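Local coordinates for protein adenylyltransferase VopS (Vibrio parahaemolyticus, PDB 3LET) that transfers AMP from ATP to a threonine of the host Rho GTPases RhoA, Rac and Cdc42, blocking their downstream signalling and so actin assembly, at residues 23-31 against 36-46; 242-253 against 266-277. All coordinates share one frame; numbering follows the deposited sequence.

How the interactions relate
The two contacts lie far apart in an elongated, largely helical chain: their centres are about 38 Å apart and their nearest atoms about 24 Å, so they do not touch. Interaction 1 belongs to the N-terminal domain, where two short consecutive helices pack at a moderate angle about 32 Å from the centre of the chain. Interaction 2 lies in the Fic (Fido) domain, about 8 Å from that centre, and pairs two nearly antiparallel helices, the second of which leads into the probable nucleotide site. There the side chain of Phe-277 comes within about 3 Å of that of Asn-281, which probably binds ATP. The side chain of Phe-31 of interaction 1 comes within about 4 Å of that of Leu-49, also a probable ATP-binding residue.

Interaction 1 of 2, residues 23-31 against 36-46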
loop_
_atom_site.group_PDB
_atom_site.type_symbol
_atom_site.label_atom_id
_atom_site.label_comp_id
_atom_site.label_asym_id
_atom_site.label_seq_id
_atom_site.Cartn_x
_atom_site.Cartn_y
_atom_site.Cartn_z
ATOM N N SER A 23 0.629 -23.155 -11.864
ATOM C CA SER A 23 1.114 -24.294 -11.099
ATOM C C SER A 23 0.517 -25.599 -11.610
ATOM O O SER A 23 1.096 -26.662 -11.416
ATOM C CB SER A 23 0.761 -24.123 -9.618
ATOM O OG SER A 23 -0.647 -24.248 -9.404
ATOM N N VAL A 24 -0.644 -25.526 -12.250
ATOM C CA VAL A 24 -1.302 -26.740 -12.715
ATOM C C VAL A 24 -0.461 -27.418 -13.802
ATOM O O VAL A 24 -0.139 -28.600 -13.698
ATOM C CB VAL A 24 -2.716 -26.427 -13.236
ATOM C CG1 VAL A 24 -3.312 -27.642 -13.950
ATOM C CG2 VAL A 24 -3.619 -25.932 -12.067
ATOM N N GLU A 25 -0.077 -26.670 -14.832
ATOM C CA GLU A 25 0.754 -27.252 -15.890
ATOM C C GLU A 25 2.126 -27.647 -15.356
ATOM O O GLU A 25 2.665 -28.685 -15.736
ATOM C CB GLU A 25 0.932 -26.272 -17.058
ATOM C CG GLU A 25 -0.339 -25.989 -17.841
ATOM C CD GLU A 25 -1.232 -24.947 -17.178
ATOM O OE1 GLU A 25 -0.713 -24.109 -16.409
ATOM O OE2 GLU A 25 -2.456 -24.957 -17.442
ATOM N N HIS A 26 2.700 -26.814 -14.492
ATOM C CA HIS A 26 3.980 -27.134 -13.840
ATOM C C HIS A 26 3.921 -28.467 -13.075
ATOM O O HIS A 26 4.785 -29.329 -13.234
ATOM C CB HIS A 26 4.371 -25.998 -12.882
ATOM C CG HIS A 26 5.734 -26.144 -12.282
ATOM N ND1 HIS A 26 6.456 -25.065 -11.816
ATOM C CD2 HIS A 26 6.510 -27.233 -12.068
ATOM C CE1 HIS A 26 7.616 -25.481 -11.338
ATOM N NE2 HIS A 26 7.676 -26.794 -11.483
ATOM N N GLY A 27 2.911 -28.627 -12.227
ATOM C CA GLY A 27 2.707 -29.864 -11.500
ATOM C C GLY A 27 2.469 -31.023 -12.455
ATOM O O GLY A 27 3.056 -32.092 -12.292
ATOM N N GLN A 28 1.610 -30.823 -13.451
ATOM C CA GLN A 28 1.337 -31.871 -14.433
ATOM C C GLN A 28 2.641 -32.385 -15.008
ATOM O O GLN A 28 2.815 -33.594 -15.190
ATOM C CB GLN A 28 0.476 -31.337 -15.580
ATOM C CG GLN A 28 -1.007 -31.171 -15.267
ATOM C CD GLN A 28 -1.733 -30.553 -16.439
ATOM O OE1 GLN A 28 -1.103 -30.043 -17.362
ATOM N NE2 GLN A 28 -3.046 -30.598 -16.420
ATOM N N MET A 29 3.555 -31.465 -15.301
ATOM C CA MET A 29 4.828 -31.831 -15.912
ATOM C C MET A 29 5.764 -32.513 -14.912
ATOM O O MET A 29 6.368 -33.534 -15.226
ATOM C CB MET A 29 5.510 -30.594 -16.507
ATOM C CG MET A 29 4.775 -30.009 -17.705
ATOM S SD MET A 29 5.586 -28.572 -18.433
ATOM C CE MET A 29 7.096 -29.298 -19.066
ATOM N N LEU A 30 5.875 -31.962 -13.708
ATOM C CA LEU A 30 6.826 -32.474 -12.713
ATOM C C LEU A 30 6.360 -33.802 -12.141
ATOM O O LEU A 30 7.166 -34.695 -11.892
ATOM C CB LEU A 30 7.018 -31.469 -11.571
ATOM C CG LEU A 30 8.027 -31.865 -10.478
ATOM C CD1 LEU A 30 9.430 -32.158 -11.065
ATOM C CD2 LEU A 30 8.109 -30.787 -9.414
ATOM N N PHE A 31 5.058 -33.930 -11.945
ATOM C CA PHE A 31 4.493 -35.103 -11.310
ATOM C C PHE A 31 4.040 -36.130 -12.353
ATOM O O PHE A 31 3.568 -37.216 -12.011
ATOM C CB PHE A 31 3.328 -34.694 -10.415
ATOM C CG PHE A 31 3.727 -33.795 -9.269
ATOM C CD1 PHE A 31 5.054 -33.729 -8.839
ATOM C CD2 PHE A 31 2.776 -33.069 -8.584
ATOM C CE1 PHE A 31 5.426 -32.915 -7.761
ATOM C CE2 PHE A 31 3.132 -32.239 -7.507
ATOM C CZ PHE A 31 4.464 -32.173 -7.085
ATOM N N LEU A 36 -4.037 -33.661 -13.028
ATOM C CA LEU A 36 -3.949 -32.533 -12.122
ATOM C C LEU A 36 -4.557 -31.352 -12.866
ATOM O O LEU A 36 -4.049 -30.953 -13.896
ATOM C CB LEU A 36 -2.483 -32.254 -11.772
ATOM C CG LEU A 36 -1.723 -33.357 -11.024
ATOM C CD1 LEU A 36 -0.281 -32.914 -10.747
ATOM C CD2 LEU A 36 -2.424 -33.764 -9.714
ATOM N N LYS A 37 -5.650 -30.802 -12.353
ATOM C CA LYS A 37 -6.397 -29.782 -13.091
ATOM C C LYS A 37 -6.495 -28.466 -12.324
ATOM O O LYS A 37 -6.779 -27.407 -12.899
ATOM C CB LYS A 37 -7.803 -30.296 -13.404
ATOM C CG LYS A 37 -7.825 -31.601 -14.183
ATOM C CD LYS A 37 -7.018 -31.499 -15.468
ATOM C CE LYS A 37 -7.095 -32.785 -16.275
ATOM N NZ LYS A 37 -6.461 -32.642 -17.614
ATOM N N THR A 38 -6.272 -28.519 -11.019
ATOM C CA THR A 38 -6.396 -27.310 -10.219
ATOM C C THR A 38 -5.188 -27.188 -9.320
ATOM O O THR A 38 -4.481 -28.164 -9.101
ATOM C CB THR A 38 -7.662 -27.349 -9.342
ATOM O OG1 THR A 38 -7.466 -28.267 -8.267
ATOM C CG2 THR A 38 -8.885 -27.790 -10.148
ATOM N N PRO A 39 -4.950 -25.986 -8.785
ATOM C CA PRO A 39 -3.838 -25.781 -7.852
ATOM C C PRO A 39 -4.046 -26.591 -6.571
ATOM O O PRO A 39 -3.060 -27.007 -5.954
ATOM C CB PRO A 39 -3.878 -24.261 -7.566
ATOM C CG PRO A 39 -4.683 -23.667 -8.647
ATOM C CD PRO A 39 -5.623 -24.724 -9.160
ATOM N N SER A 40 -5.302 -26.790 -6.154
ATOM C CA SER A 40 -5.552 -27.692 -5.020
ATOM C C SER A 40 -5.090 -29.109 -5.339
ATOM O O SER A 40 -4.487 -29.767 -4.494
ATOM C CB SER A 40 -7.028 -27.695 -4.625
ATOM O OG SER A 40 -7.401 -26.395 -4.175
ATOM N N ASP A 41 -5.381 -29.587 -6.548
ATOM C CA ASP A 41 -4.934 -30.934 -6.972
ATOM C C ASP A 41 -3.413 -31.046 -6.891
ATOM O O ASP A 41 -2.882 -32.086 -6.493
ATOM C CB ASP A 41 -5.341 -31.247 -8.415
ATOM C CG ASP A 41 -6.839 -31.446 -8.595
ATOM O OD1 ASP A 41 -7.575 -31.600 -7.592
ATOM O OD2 ASP A 41 -7.273 -31.447 -9.768
ATOM N N VAL A 42 -2.713 -29.990 -7.320
ATOM C CA VAL A 42 -1.250 -29.965 -7.243
ATOM C C VAL A 42 -0.771 -30.064 -5.794
ATOM O O VAL A 42 0.093 -30.890 -5.475
ATOM C CB VAL A 42 -0.667 -28.711 -7.920
ATOM C CG1 VAL A 42 0.847 -28.561 -7.626
ATOM C CG2 VAL A 42 -0.933 -28.770 -9.421
ATOM N N LEU A 43 -1.352 -29.269 -4.898
ATOM C CA LEU A 43 -0.943 -29.343 -3.492
ATOM C C LEU A 43 -1.250 -30.708 -2.904
ATOM O O LEU A 43 -0.452 -31.245 -2.149
ATOM C CB LEU A 43 -1.633 -28.247 -2.654
ATOM C CG LEU A 43 -1.088 -26.868 -3.022
ATOM C CD1 LEU A 43 -2.049 -25.786 -2.503
ATOM C CD2 LEU A 43 0.327 -26.669 -2.469
ATOM N N ASN A 44 -2.395 -31.271 -3.271
ATOM C CA ASN A 44 -2.790 -32.583 -2.742
ATOM C C ASN A 44 -1.818 -33.701 -3.173
ATOM O O ASN A 44 -1.691 -34.735 -2.507
ATOM C CB ASN A 44 -4.194 -32.904 -3.197
ATOM C CG ASN A 44 -5.242 -32.106 -2.446
ATOM O OD1 ASN A 44 -4.981 -31.582 -1.361
ATOM N ND2 ASN A 44 -6.430 -32.013 -3.013
ATOM N N ALA A 45 -1.117 -33.469 -4.272
ATOM C CA ALA A 45 -0.127 -34.423 -4.781
ATOM C C ALA A 45 1.153 -34.476 -3.943
ATOM O O ALA A 45 1.869 -35.483 -3.967
ATOM C CB ALA A 45 0.206 -34.112 -6.237
ATOM N N PHE A 46 1.435 -33.424 -3.181
ATOM C CA PHE A 46 2.698 -33.371 -2.432
ATOM C C PHE A 46 2.826 -34.519 -1.419
ATOM O O PHE A 46 3.933 -35.066 -1.235
ATOM C CB PHE A 46 2.895 -32.000 -1.740
ATOM C CG PHE A 46 3.518 -30.946 -2.644
ATOM C CD1 PHE A 46 2.854 -30.509 -3.774
ATOM C CD2 PHE A 46 4.754 -30.387 -2.339
ATOM C CE1 PHE A 46 3.426 -29.527 -4.603
ATOM C CE2 PHE A 46 5.349 -29.409 -3.167
ATOM C CZ PHE A 46 4.682 -28.992 -4.309
#
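Phe-31 reaches across to the 36-46 segment: CD2 lies 3.6 Å from Ala-45 CB and 3.7 Å from Leu-36 CD1, while the CZ edge meets the face of Phe-46 in an offset edge-to-face pair, planes at 81°. The small Ala-45 lets the ring come close.

The valines pack their methyls against the facing backbone. Val-24 has CG1 anti to its backbone N (chi1 170°), which turns CG2 onto the start of helix 39-45, 3.7 Å from Pro-39 CD. Val-42 CG2 rests 3.5 Å from Ser-23 O and faces Gly-27, whose lack of a side chain leaves room for it.

Extended Gln-28 slides past Leu-36 and gives NE2 to Leu-36 O at 2.7 Å, nearly in line with the carbonyl. A capping box starts the second helix: Thr-38 OG1 accepts from Asp-41 N, and Asp-41 OD2 takes a weak bond from Thr-38 N and a straighter one from Lys-37 N.

These consecutive short helices of the N-terminal domain have axes crossing at 36°, 8.8 Å apart. Phe-31 also touches Leu-49, a probable ATP-binding residue. Helix 58-75 meets Ser-23 and Pro-39; helix 14-18 packs against His-26 and Leu-30.

Interaction 2 of 2, residues 242-253 against 266-277; sequences EGMLKQHIEGFL and HLFAGVIGYHGF
Tyr-274 meets Met-244 with a face of its ring and His-248, one turn further along helix 242-253, with an edge. Met-244 CB stands over the phenol ring, 3.7 Å from its centroid, in a CH-pi contact. Two bends in the methionine chain (chi2 -54°, chi3 -78°) fold it back over the ring, bringing CE to 3.5 Å from Tyr-274 CE1 and SD into an oblique Met-aromatic contact. The Tyr-274 edge points to the face of the His-248 imidazole, with planes at 70°.

Leu-245 supplies the apolar centre, its two methyls diverging, one to each patch: CD1 lies against the backbone of Gly-270 and Val-271, and CD2 is 3.8 Å from both Gly-276 CA and Phe-277 CE2. Gly-270 leaves room for the His-248 ring and Gly-276 for Leu-245 CD2. Further along, Leu-267 CD2 meets Ile-249 CG2 and Leu-253 CD1.

Polar links are sparse. His-248 NE2 makes a weak hydrogen bond to His-266 O at 3.5 Å, while a water joins His-248 ND1 to Tyr-274 OH. Another water donates to both Glu-242 OE1 and Gly-276 O, bridging the ends of the two segments.

The antiparallel axes pass 9.0 Å apart. A Schellman motif, with His-275 at positive phi, ends helix 266-274 where the Fic signature begins; Phe-277 N then donates a hydrogen bond to OD1 of Asn-281, a probable ATP-binding residue. Helix 113-139 packs against Met-244, His-248 and Tyr-274; helix 207-217 meets Leu-245 and Ile-249, and its His-214 stacks on Phe-277.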
loop_
_atom_site.group_PDB
_atom_site.type_symbol
_atom_site.label_atom_id
_atom_site.label_comp_id
_atom_site.label_asym_id
_atom_site.label_seq_id
_atom_site.Cartn_x
_atom_site.Cartn_y
_atom_site.Cartn_z
ATOM N N GLU A 242 -0.176 0.698 0.422
ATOM C CA GLU A 242 0.201 1.282 -0.844
ATOM C C GLU A 242 -0.886 1.006 -1.872
ATOM O O GLU A 242 -1.215 1.877 -2.661
ATOM C CB GLU A 242 1.540 0.720 -1.300
ATOM C CG GLU A 242 1.925 1.123 -2.714
ATOM C CD GLU A 242 3.235 0.460 -3.133
ATOM O OE1 GLU A 242 4.260 1.161 -3.136
ATOM O OE2 GLU A 242 3.254 -0.762 -3.418
ATOM N N GLY A 243 -1.457 -0.196 -1.867
ATOM C CA GLY A 243 -2.512 -0.508 -2.840
ATOM C C GLY A 243 -3.769 0.369 -2.627
ATOM O O GLY A 243 -4.423 0.805 -3.567
ATOM N N MET A 244 -4.105 0.607 -1.371
ATOM C CA MET A 244 -5.280 1.440 -1.044
ATOM C C MET A 244 -5.027 2.887 -1.476
ATOM O O MET A 244 -5.921 3.541 -2.025
ATOM C CB MET A 244 -5.573 1.375 0.458
ATOM C CG MET A 244 -6.242 0.065 0.941
ATOM S SD MET A 244 -7.750 -0.347 0.063
ATOM C CE MET A 244 -8.972 0.762 0.830
ATOM N N LEU A 245 -3.817 3.399 -1.243
ATOM C CA LEU A 245 -3.513 4.769 -1.691
ATOM C C LEU A 245 -3.658 4.861 -3.226
ATOM O O LEU A 245 -4.224 5.822 -3.790
ATOM C CB LEU A 245 -2.090 5.171 -1.276
ATOM C CG LEU A 245 -1.648 6.544 -1.789
ATOM C CD1 LEU A 245 -2.666 7.596 -1.374
ATOM C CD2 LEU A 245 -0.240 6.870 -1.247
ATOM N N LYS A 246 -3.114 3.860 -3.910
ATOM C CA LYS A 246 -3.134 3.853 -5.361
ATOM C C LYS A 246 -4.576 3.862 -5.846
ATOM O O LYS A 246 -4.932 4.614 -6.766
ATOM C CB LYS A 246 -2.383 2.617 -5.875
ATOM C CG LYS A 246 -2.474 2.394 -7.396
ATOM C CD LYS A 246 -1.663 1.163 -7.767
ATOM C CE LYS A 246 -2.076 0.621 -9.150
ATOM N NZ LYS A 246 -1.640 1.537 -10.217
ATOM N N GLN A 247 -5.430 3.037 -5.236
ATOM C CA GLN A 247 -6.824 2.948 -5.702
ATOM C C GLN A 247 -7.551 4.221 -5.296
ATOM O O GLN A 247 -8.492 4.657 -5.962
ATOM C CB GLN A 247 -7.527 1.728 -5.052
ATOM C CG GLN A 247 -9.052 1.728 -5.156
ATOM C CD GLN A 247 -9.564 1.777 -6.590
ATOM O OE1 GLN A 247 -8.919 1.270 -7.517
ATOM N NE2 GLN A 247 -10.737 2.390 -6.776
ATOM N N HIS A 248 -7.095 4.830 -4.215
ATOM C CA HIS A 248 -7.726 6.081 -3.740
ATOM C C HIS A 248 -7.551 7.172 -4.781
ATOM O O HIS A 248 -8.501 7.888 -5.121
ATOM C CB HIS A 248 -7.093 6.510 -2.427
ATOM C CG HIS A 248 -7.773 7.687 -1.786
ATOM N ND1 HIS A 248 -9.116 7.688 -1.487
ATOM C CD2 HIS A 248 -7.300 8.906 -1.424
ATOM C CE1 HIS A 248 -9.441 8.852 -0.942
ATOM N NE2 HIS A 248 -8.362 9.605 -0.891
ATOM N N ILE A 249 -6.334 7.298 -5.305
ATOM C CA ILE A 249 -6.047 8.451 -6.143
ATOM C C ILE A 249 -6.355 8.196 -7.610
ATOM O O ILE A 249 -6.710 9.118 -8.337
ATOM C CB ILE A 249 -4.597 8.939 -5.979
ATOM C CG1 ILE A 249 -3.574 7.874 -6.445
ATOM C CG2 ILE A 249 -4.364 9.319 -4.487
ATOM C CD1 ILE A 249 -2.108 8.248 -6.089
ATOM N N GLU A 250 -6.165 6.963 -8.053
ATOM C CA GLU A 250 -6.383 6.627 -9.460
ATOM C C GLU A 250 -7.822 6.192 -9.734
ATOM O O GLU A 250 -8.260 6.203 -10.894
ATOM C CB GLU A 250 -5.424 5.517 -9.906
ATOM C CG GLU A 250 -3.941 5.923 -9.823
ATOM C CD GLU A 250 -2.994 4.770 -10.128
ATOM O OE1 GLU A 250 -3.448 3.617 -10.384
ATOM O OE2 GLU A 250 -1.763 5.008 -10.091
ATOM N N GLY A 251 -8.542 5.852 -8.669
ATOM C CA GLY A 251 -9.900 5.301 -8.761
ATOM C C GLY A 251 -10.909 6.168 -8.024
ATOM O O GLY A 251 -11.637 6.922 -8.658
ATOM N N PHE A 252 -10.903 6.130 -6.695
ATOM C CA PHE A 252 -11.942 6.818 -5.921
ATOM C C PHE A 252 -12.034 8.336 -6.235
ATOM O O PHE A 252 -13.119 8.859 -6.474
ATOM C CB PHE A 252 -11.728 6.647 -4.424
ATOM C CG PHE A 252 -12.810 7.289 -3.591
ATOM C CD1 PHE A 252 -14.057 6.688 -3.479
ATOM C CD2 PHE A 252 -12.579 8.476 -2.930
ATOM C CE1 PHE A 252 -15.063 7.267 -2.717
ATOM C CE2 PHE A 252 -13.590 9.075 -2.160
ATOM C CZ PHE A 252 -14.822 8.465 -2.055
ATOM N N LEU A 253 -10.907 9.036 -6.240
ATOM C CA LEU A 253 -10.931 10.496 -6.439
ATOM C C LEU A 253 -11.217 10.889 -7.890
ATOM O O LEU A 253 -11.444 12.059 -8.181
ATOM C CB LEU A 253 -9.631 11.141 -5.957
ATOM C CG LEU A 253 -9.445 11.062 -4.441
ATOM C CD1 LEU A 253 -8.084 11.609 -3.996
ATOM C CD2 LEU A 253 -10.599 11.818 -3.725
ATOM N N HIS A 266 -7.886 15.638 0.805
ATOM C CA HIS A 266 -8.138 14.241 0.448
ATOM C C HIS A 266 -6.832 13.515 0.168
ATOM O O HIS A 266 -6.698 12.340 0.481
ATOM C CB HIS A 266 -9.046 14.142 -0.776
ATOM C CG HIS A 266 -10.473 14.477 -0.484
ATOM N ND1 HIS A 266 -11.354 13.554 0.034
ATOM C CD2 HIS A 266 -11.168 15.634 -0.615
ATOM C CE1 HIS A 266 -12.538 14.123 0.200
ATOM N NE2 HIS A 266 -12.455 15.383 -0.190
ATOM N N LEU A 267 -5.863 14.207 -0.421
ATOM C CA LEU A 267 -4.559 13.575 -0.630
ATOM C C LEU A 267 -3.821 13.335 0.677
ATOM O O LEU A 267 -3.247 12.275 0.890
ATOM C CB LEU A 267 -3.708 14.418 -1.586
ATOM C CG LEU A 267 -4.295 14.442 -3.016
ATOM C CD1 LEU A 267 -3.446 15.410 -3.843
ATOM C CD2 LEU A 267 -4.307 13.031 -3.664
ATOM N N PHE A 268 -3.832 14.330 1.545
ATOM C CA PHE A 268 -3.221 14.221 2.876
ATOM C C PHE A 268 -3.840 13.046 3.641
ATOM O O PHE A 268 -3.134 12.216 4.222
ATOM C CB PHE A 268 -3.459 15.551 3.634
ATOM C CG PHE A 268 -3.009 15.526 5.075
ATOM C CD1 PHE A 268 -1.768 16.060 5.446
ATOM C CD2 PHE A 268 -3.838 14.986 6.060
ATOM C CE1 PHE A 268 -1.351 16.037 6.729
ATOM C CE2 PHE A 268 -3.427 14.970 7.370
ATOM C CZ PHE A 268 -2.169 15.484 7.713
ATOM N N ALA A 269 -5.169 12.975 3.653
ATOM C CA ALA A 269 -5.873 11.914 4.376
ATOM C C ALA A 269 -5.513 10.548 3.804
ATOM O O ALA A 269 -5.326 9.574 4.539
ATOM C CB ALA A 269 -7.423 12.124 4.274
ATOM N N GLY A 270 -5.483 10.460 2.484
ATOM C CA GLY A 270 -5.223 9.192 1.822
ATOM C C GLY A 270 -3.837 8.658 2.081
ATOM O O GLY A 270 -3.648 7.458 2.344
ATOM N N VAL A 271 -2.832 9.512 1.956
ATOM C CA VAL A 271 -1.458 9.055 2.155
ATOM C C VAL A 271 -1.242 8.604 3.594
ATOM O O VAL A 271 -0.693 7.546 3.851
ATOM C CB VAL A 271 -0.429 10.177 1.872
ATOM C CG1 VAL A 271 0.994 9.678 2.230
ATOM C CG2 VAL A 271 -0.517 10.591 0.427
ATOM N N ILE A 272 -1.659 9.424 4.553
ATOM C CA ILE A 272 -1.298 9.144 5.925
ATOM C C ILE A 272 -2.258 8.104 6.477
ATOM O O ILE A 272 -1.850 7.183 7.194
ATOM C CB ILE A 272 -1.306 10.419 6.802
ATOM C CG1 ILE A 272 -0.188 11.372 6.345
ATOM C CG2 ILE A 272 -1.084 10.065 8.270
ATOM C CD1 ILE A 272 -0.384 12.824 6.871
ATOM N N GLY A 273 -3.516 8.224 6.088
ATOM C CA GLY A 273 -4.580 7.371 6.612
ATOM C C GLY A 273 -4.479 5.921 6.154
ATOM O O GLY A 273 -4.884 5.005 6.864
ATOM N N TYR A 274 -3.996 5.715 4.942
ATOM C CA TYR A 274 -3.836 4.351 4.419
ATOM C C TYR A 274 -2.405 3.859 4.643
ATOM O O TYR A 274 -2.118 2.688 4.397
ATOM C CB TYR A 274 -4.129 4.333 2.923
ATOM C CG TYR A 274 -5.592 4.376 2.542
ATOM C CD1 TYR A 274 -6.516 3.497 3.151
ATOM C CD2 TYR A 274 -6.043 5.227 1.532
ATOM C CE1 TYR A 274 -7.833 3.490 2.781
ATOM C CE2 TYR A 274 -7.367 5.238 1.161
ATOM C CZ TYR A 274 -8.257 4.360 1.797
ATOM O OH TYR A 274 -9.571 4.343 1.458
ATOM N N HIS A 275 -1.509 4.744 5.099
ATOM C CA HIS A 275 -0.083 4.402 5.257
ATOM C C HIS A 275 0.456 3.954 3.902
ATOM O O HIS A 275 0.882 2.808 3.736
ATOM C CB HIS A 275 0.119 3.289 6.291
ATOM C CG HIS A 275 -0.249 3.714 7.676
ATOM N ND1 HIS A 275 0.660 4.291 8.538
ATOM C CD2 HIS A 275 -1.436 3.710 8.326
ATOM C CE1 HIS A 275 0.055 4.592 9.672
ATOM N NE2 HIS A 275 -1.217 4.249 9.570
ATOM N N GLY A 276 0.413 4.846 2.926
ATOM C CA GLY A 276 0.717 4.476 1.546
ATOM C C GLY A 276 2.189 4.229 1.249
ATOM O O GLY A 276 2.519 3.711 0.159
ATOM N N PHE A 277 3.070 4.632 2.173
ATOM C CA PHE A 277 4.517 4.422 2.023
ATOM C C PHE A 277 5.071 3.733 3.261
ATOM O O PHE A 277 4.461 3.782 4.319
ATOM C CB PHE A 277 5.245 5.775 1.773
ATOM C CG PHE A 277 4.773 6.473 0.532
ATOM C CD1 PHE A 277 5.284 6.116 -0.716
ATOM C CD2 PHE A 277 3.762 7.399 0.596
ATOM C CE1 PHE A 277 4.814 6.721 -1.881
ATOM C CE2 PHE A 277 3.273 8.017 -0.568
ATOM C CZ PHE A 277 3.822 7.678 -1.808
HETATM O O HOH W 1 4.724 2.824 -1.184
HETATM O O HOH W 2 -10.182 5.161 -0.993
#